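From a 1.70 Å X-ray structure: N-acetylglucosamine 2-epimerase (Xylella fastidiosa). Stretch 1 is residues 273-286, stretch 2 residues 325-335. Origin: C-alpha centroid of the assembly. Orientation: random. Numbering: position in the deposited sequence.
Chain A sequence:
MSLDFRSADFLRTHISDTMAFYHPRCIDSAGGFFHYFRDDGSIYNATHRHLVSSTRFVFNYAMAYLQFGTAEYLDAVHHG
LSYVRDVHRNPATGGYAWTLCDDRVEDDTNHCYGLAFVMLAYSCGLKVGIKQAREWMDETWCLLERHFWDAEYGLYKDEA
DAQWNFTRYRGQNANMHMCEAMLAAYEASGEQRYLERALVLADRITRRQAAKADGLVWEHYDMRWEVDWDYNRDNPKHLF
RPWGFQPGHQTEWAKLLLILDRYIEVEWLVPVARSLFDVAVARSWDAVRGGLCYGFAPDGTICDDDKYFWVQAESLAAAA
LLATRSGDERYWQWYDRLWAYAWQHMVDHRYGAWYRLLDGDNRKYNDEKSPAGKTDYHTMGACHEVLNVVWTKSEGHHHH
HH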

# COMPACT_ATOMS: atom_id res chain seq x y z
N ALA A 273 -15.86 5.43 -6.93
CA ALA A 273 -15.23 5.58 -5.60
C ALA A 273 -16.27 5.54 -4.47
O ALA A 273 -16.08 4.83 -3.49
CB ALA A 273 -14.44 6.92 -5.51
N ARG A 274 -17.35 6.30 -4.63
CA ARG A 274 -18.43 6.35 -3.60
C ARG A 274 -19.09 4.97 -3.44
O ARG A 274 -19.34 4.53 -2.31
CB ARG A 274 -19.48 7.43 -3.95
CG ARG A 274 -18.92 8.84 -3.94
CD ARG A 274 -20.01 9.89 -4.05
NE ARG A 274 -20.87 9.83 -2.87
CZ ARG A 274 -21.67 10.81 -2.46
NH1 ARG A 274 -21.74 11.95 -3.13
NH2 ARG A 274 -22.41 10.63 -1.36
N SER A 275 -19.33 4.27 -4.54
CA SER A 275 -19.96 2.94 -4.49
C SER A 275 -19.07 1.95 -3.73
O SER A 275 -19.56 1.13 -2.92
CB SER A 275 -20.32 2.40 -5.90
OG SER A 275 -19.18 1.91 -6.63
N LEU A 276 -17.76 2.00 -3.98
CA LEU A 276 -16.84 1.08 -3.33
C LEU A 276 -16.74 1.36 -1.82
O LEU A 276 -16.79 0.43 -0.97
CB LEU A 276 -15.43 1.20 -3.94
CG LEU A 276 -15.35 0.67 -5.39
CD1 LEU A 276 -13.95 0.91 -6.03
CD2 LEU A 276 -15.72 -0.84 -5.48
N PHE A 277 -16.57 2.64 -1.51
CA PHE A 277 -16.37 3.04 -0.11
C PHE A 277 -17.66 2.74 0.71
O PHE A 277 -17.58 2.11 1.78
CB PHE A 277 -16.01 4.50 -0.01
CG PHE A 277 -15.83 4.99 1.41
CD1 PHE A 277 -14.57 5.11 1.94
CD2 PHE A 277 -16.91 5.32 2.21
CE1 PHE A 277 -14.35 5.53 3.24
CE2 PHE A 277 -16.71 5.76 3.53
CZ PHE A 277 -15.43 5.86 4.03
N ASP A 278 -18.82 3.15 0.20
CA ASP A 278 -20.09 3.12 0.97
C ASP A 278 -20.43 1.69 1.31
O ASP A 278 -20.75 1.38 2.45
CB ASP A 278 -21.27 3.76 0.21
CG ASP A 278 -21.09 5.28 -0.06
OD1 ASP A 278 -20.15 5.94 0.45
OD2 ASP A 278 -21.93 5.80 -0.84
N VAL A 279 -20.36 0.81 0.32
CA VAL A 279 -20.64 -0.60 0.53
C VAL A 279 -19.63 -1.26 1.46
O VAL A 279 -20.03 -1.98 2.40
CB VAL A 279 -20.70 -1.37 -0.80
CG1 VAL A 279 -20.77 -2.88 -0.55
CG2 VAL A 279 -21.88 -0.87 -1.60
N ALA A 280 -18.34 -1.00 1.24
CA ALA A 280 -17.28 -1.61 2.06
C ALA A 280 -17.42 -1.28 3.54
O ALA A 280 -17.30 -2.17 4.40
CB ALA A 280 -15.87 -1.19 1.54
N VAL A 281 -17.65 -0.02 3.88
CA VAL A 281 -17.72 0.35 5.30
C VAL A 281 -19.05 -0.14 5.91
O VAL A 281 -19.06 -0.52 7.08
CB VAL A 281 -17.43 1.87 5.58
CG1 VAL A 281 -16.07 2.21 5.03
CG2 VAL A 281 -18.53 2.79 4.96
N ALA A 282 -20.14 -0.17 5.13
CA ALA A 282 -21.44 -0.70 5.62
C ALA A 282 -21.30 -2.16 6.03
O ALA A 282 -21.80 -2.62 7.08
CB ALA A 282 -22.56 -0.55 4.55
N ARG A 283 -20.66 -2.92 5.17
CA ARG A 283 -20.47 -4.33 5.42
C ARG A 283 -19.48 -4.65 6.51
O ARG A 283 -19.60 -5.71 7.13
CB ARG A 283 -20.00 -5.05 4.17
CG ARG A 283 -20.95 -4.97 3.02
CD ARG A 283 -21.77 -6.26 2.75
NE ARG A 283 -22.51 -6.00 1.52
CZ ARG A 283 -22.21 -6.43 0.27
NH1 ARG A 283 -21.23 -7.29 -0.02
NH2 ARG A 283 -22.98 -6.01 -0.73
N SER A 284 -18.48 -3.78 6.75
CA SER A 284 -17.34 -4.19 7.61
C SER A 284 -17.15 -3.42 8.92
O SER A 284 -16.38 -3.86 9.73
CB SER A 284 -16.02 -4.15 6.83
OG SER A 284 -15.74 -2.81 6.47
N TRP A 285 -17.84 -2.30 9.14
CA TRP A 285 -17.65 -1.52 10.36
C TRP A 285 -18.31 -2.25 11.54
O TRP A 285 -19.48 -2.64 11.44
CB TRP A 285 -18.24 -0.11 10.22
CG TRP A 285 -18.14 0.71 11.47
CD1 TRP A 285 -19.16 0.98 12.37
CD2 TRP A 285 -16.98 1.37 12.00
NE1 TRP A 285 -18.69 1.76 13.40
CE2 TRP A 285 -17.36 2.02 13.19
CE3 TRP A 285 -15.64 1.48 11.57
CZ2 TRP A 285 -16.46 2.77 13.97
CZ3 TRP A 285 -14.74 2.24 12.34
CH2 TRP A 285 -15.16 2.86 13.52
N ASP A 286 -17.54 -2.49 12.59
CA ASP A 286 -18.00 -3.11 13.83
C ASP A 286 -18.70 -2.01 14.68
O ASP A 286 -18.05 -1.23 15.33
CB ASP A 286 -16.80 -3.75 14.53
CG ASP A 286 -17.18 -4.62 15.73
OD1 ASP A 286 -16.35 -5.52 16.08
OD2 ASP A 286 -18.25 -4.36 16.32
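Stretch 2, residues 325-335: RSGDERYWQWY

Two helical stretches whose polar contacts give way to aromatic packing, with one tyrosine serving both, offer a compact example of how side chains of different character share an interface. The polar end centres on the hydroxyl of Tyr331. It donates to the carboxylate of Asp278, with Tyr331 OH 2.7 Å from Asp278 OD1, and accepts from Arg274, whose NE lies 2.9 Å from Tyr331 OH. Asp328 adds a salt bridge, although the hydrogen bond within it is weak: Arg274 NH2 stands 3.3 Å from Asp328 OD2. That carboxylate is already engaged by its own stretch, since Arg330 NH2 approaches Asp328 OD2 to 2.9 Å, while Asp328 OD1 caps the following helix by accepting from Arg330 N at 3.1 Å. The shared acidic partner helps offset the proximity of two like charges, Arg274 NH2 and Arg330 NH2, 4.1 Å apart.

The backbone beneath these contacts is largely helical. Stretch 1 is helical from Ala273 to Ser284. In stretch 2 one helix ends at Ser326, Gly327 turns with positive phi, and Asp328 leads into the next helix, which runs through Tyr335. This second helix crosses that of stretch 1 at 46°, the two running in broadly the same direction, with axes 12.7 Å apart at closest approach. Large side chains fill so wide a gap.

Beside these polar contacts and on toward Trp285, the packing is apolar. The edge of Tyr331 points toward the face of Phe277, offset, with Tyr331 CE1 3.7 Å from Phe277 CD2; Phe277 in turn presents its edge to the face of Trp334. Val281 CG2 lies over that indole, 3.5 Å from Trp334 CZ2, in a CH-pi contact. Finally, Trp334 directs its own edge at the face of Trp285, just beyond the helix, bringing Trp334 CZ3 within 3.7 Å of Trp285 CD2.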

# COMPACT_ATOMS: atom_id res chain seq x y z
N ARG A 325 -13.97 16.25 -2.09
CA ARG A 325 -14.52 16.29 -3.44
C ARG A 325 -16.05 16.41 -3.49
O ARG A 325 -16.60 17.19 -4.29
CB ARG A 325 -14.09 15.02 -4.19
CG ARG A 325 -14.49 14.95 -5.65
CD ARG A 325 -14.07 16.19 -6.44
NE ARG A 325 -14.01 15.94 -7.87
CZ ARG A 325 -15.06 15.89 -8.70
NH1 ARG A 325 -16.31 16.08 -8.26
NH2 ARG A 325 -14.84 15.66 -10.00
N SER A 326 -16.73 15.66 -2.64
CA SER A 326 -18.18 15.55 -2.70
C SER A 326 -18.89 16.65 -1.91
O SER A 326 -20.06 16.91 -2.18
CB SER A 326 -18.63 14.19 -2.16
OG SER A 326 -18.50 14.15 -0.75
N GLY A 327 -18.22 17.23 -0.92
CA GLY A 327 -18.88 18.10 0.07
C GLY A 327 -19.84 17.39 1.01
O GLY A 327 -20.56 18.02 1.77
N ASP A 328 -19.89 16.06 0.98
CA ASP A 328 -20.81 15.32 1.83
C ASP A 328 -20.16 15.13 3.20
O ASP A 328 -19.12 14.50 3.33
CB ASP A 328 -21.16 13.98 1.18
CG ASP A 328 -22.35 13.31 1.81
OD1 ASP A 328 -22.53 13.37 3.04
OD2 ASP A 328 -23.13 12.70 1.05
N GLU A 329 -20.79 15.69 4.23
CA GLU A 329 -20.23 15.72 5.58
C GLU A 329 -20.23 14.34 6.23
O GLU A 329 -19.49 14.10 7.19
CB GLU A 329 -21.02 16.73 6.45
CG GLU A 329 -20.51 16.94 7.89
CD GLU A 329 -19.12 17.57 7.98
OE1 GLU A 329 -18.52 17.50 9.09
OE2 GLU A 329 -18.63 18.15 6.97
N ARG A 330 -21.05 13.42 5.72
CA ARG A 330 -21.06 12.06 6.24
C ARG A 330 -19.66 11.43 6.05
O ARG A 330 -19.26 10.59 6.85
CB ARG A 330 -22.15 11.20 5.59
CG ARG A 330 -23.60 11.58 6.06
CD ARG A 330 -24.74 10.89 5.26
NE ARG A 330 -24.63 11.09 3.81
CZ ARG A 330 -25.36 10.43 2.90
NH1 ARG A 330 -26.28 9.52 3.25
NH2 ARG A 330 -25.18 10.68 1.60
N TYR A 331 -18.93 11.85 5.00
CA TYR A 331 -17.56 11.36 4.80
C TYR A 331 -16.58 11.89 5.85
O TYR A 331 -15.67 11.18 6.26
CB TYR A 331 -17.05 11.60 3.38
CG TYR A 331 -17.75 10.76 2.35
CD1 TYR A 331 -17.75 9.37 2.42
CD2 TYR A 331 -18.43 11.36 1.27
CE1 TYR A 331 -18.41 8.60 1.48
CE2 TYR A 331 -19.10 10.59 0.31
CZ TYR A 331 -19.09 9.22 0.42
OH TYR A 331 -19.76 8.46 -0.52
N TRP A 332 -16.75 13.12 6.33
CA TRP A 332 -15.93 13.59 7.43
C TRP A 332 -16.28 12.89 8.74
O TRP A 332 -15.39 12.67 9.57
CB TRP A 332 -16.00 15.11 7.61
CG TRP A 332 -15.15 15.91 6.63
CD1 TRP A 332 -15.59 16.91 5.78
CD2 TRP A 332 -13.73 15.85 6.45
NE1 TRP A 332 -14.55 17.43 5.08
CE2 TRP A 332 -13.39 16.81 5.48
CE3 TRP A 332 -12.72 15.06 7.02
CZ2 TRP A 332 -12.08 16.97 5.02
CZ3 TRP A 332 -11.40 15.26 6.60
CH2 TRP A 332 -11.10 16.20 5.60
N GLN A 333 -17.56 12.56 8.94
CA GLN A 333 -17.96 11.75 10.09
C GLN A 333 -17.28 10.39 10.05
O GLN A 333 -16.84 9.88 11.10
CB GLN A 333 -19.48 11.66 10.21
CG GLN A 333 -20.02 13.01 10.65
CD GLN A 333 -21.46 13.24 10.35
OE1 GLN A 333 -22.18 12.36 9.86
NE2 GLN A 333 -21.91 14.46 10.64
N TRP A 334 -17.17 9.80 8.86
CA TRP A 334 -16.42 8.52 8.76
C TRP A 334 -14.96 8.69 9.13
O TRP A 334 -14.40 7.91 9.87
CB TRP A 334 -16.55 7.89 7.37
CG TRP A 334 -17.75 7.00 7.29
CD1 TRP A 334 -18.89 7.22 6.59
CD2 TRP A 334 -17.92 5.74 7.94
NE1 TRP A 334 -19.76 6.19 6.76
CE2 TRP A 334 -19.19 5.24 7.57
CE3 TRP A 334 -17.11 4.96 8.77
CZ2 TRP A 334 -19.68 4.03 8.03
CZ3 TRP A 334 -17.59 3.76 9.22
CH2 TRP A 334 -18.88 3.30 8.85
N TYR A 335 -14.35 9.72 8.58
CA TYR A 335 -12.97 10.09 8.92
C TYR A 335 -12.75 10.17 10.42
O TYR A 335 -11.81 9.59 10.95
CB TYR A 335 -12.64 11.44 8.29
CG TYR A 335 -11.24 11.93 8.51
CD1 TYR A 335 -10.20 11.48 7.73
CD2 TYR A 335 -10.96 12.87 9.49
CE1 TYR A 335 -8.89 11.92 7.92
CE2 TYR A 335 -9.65 13.30 9.70
CZ TYR A 335 -8.62 12.84 8.92
OH TYR A 335 -7.32 13.29 9.15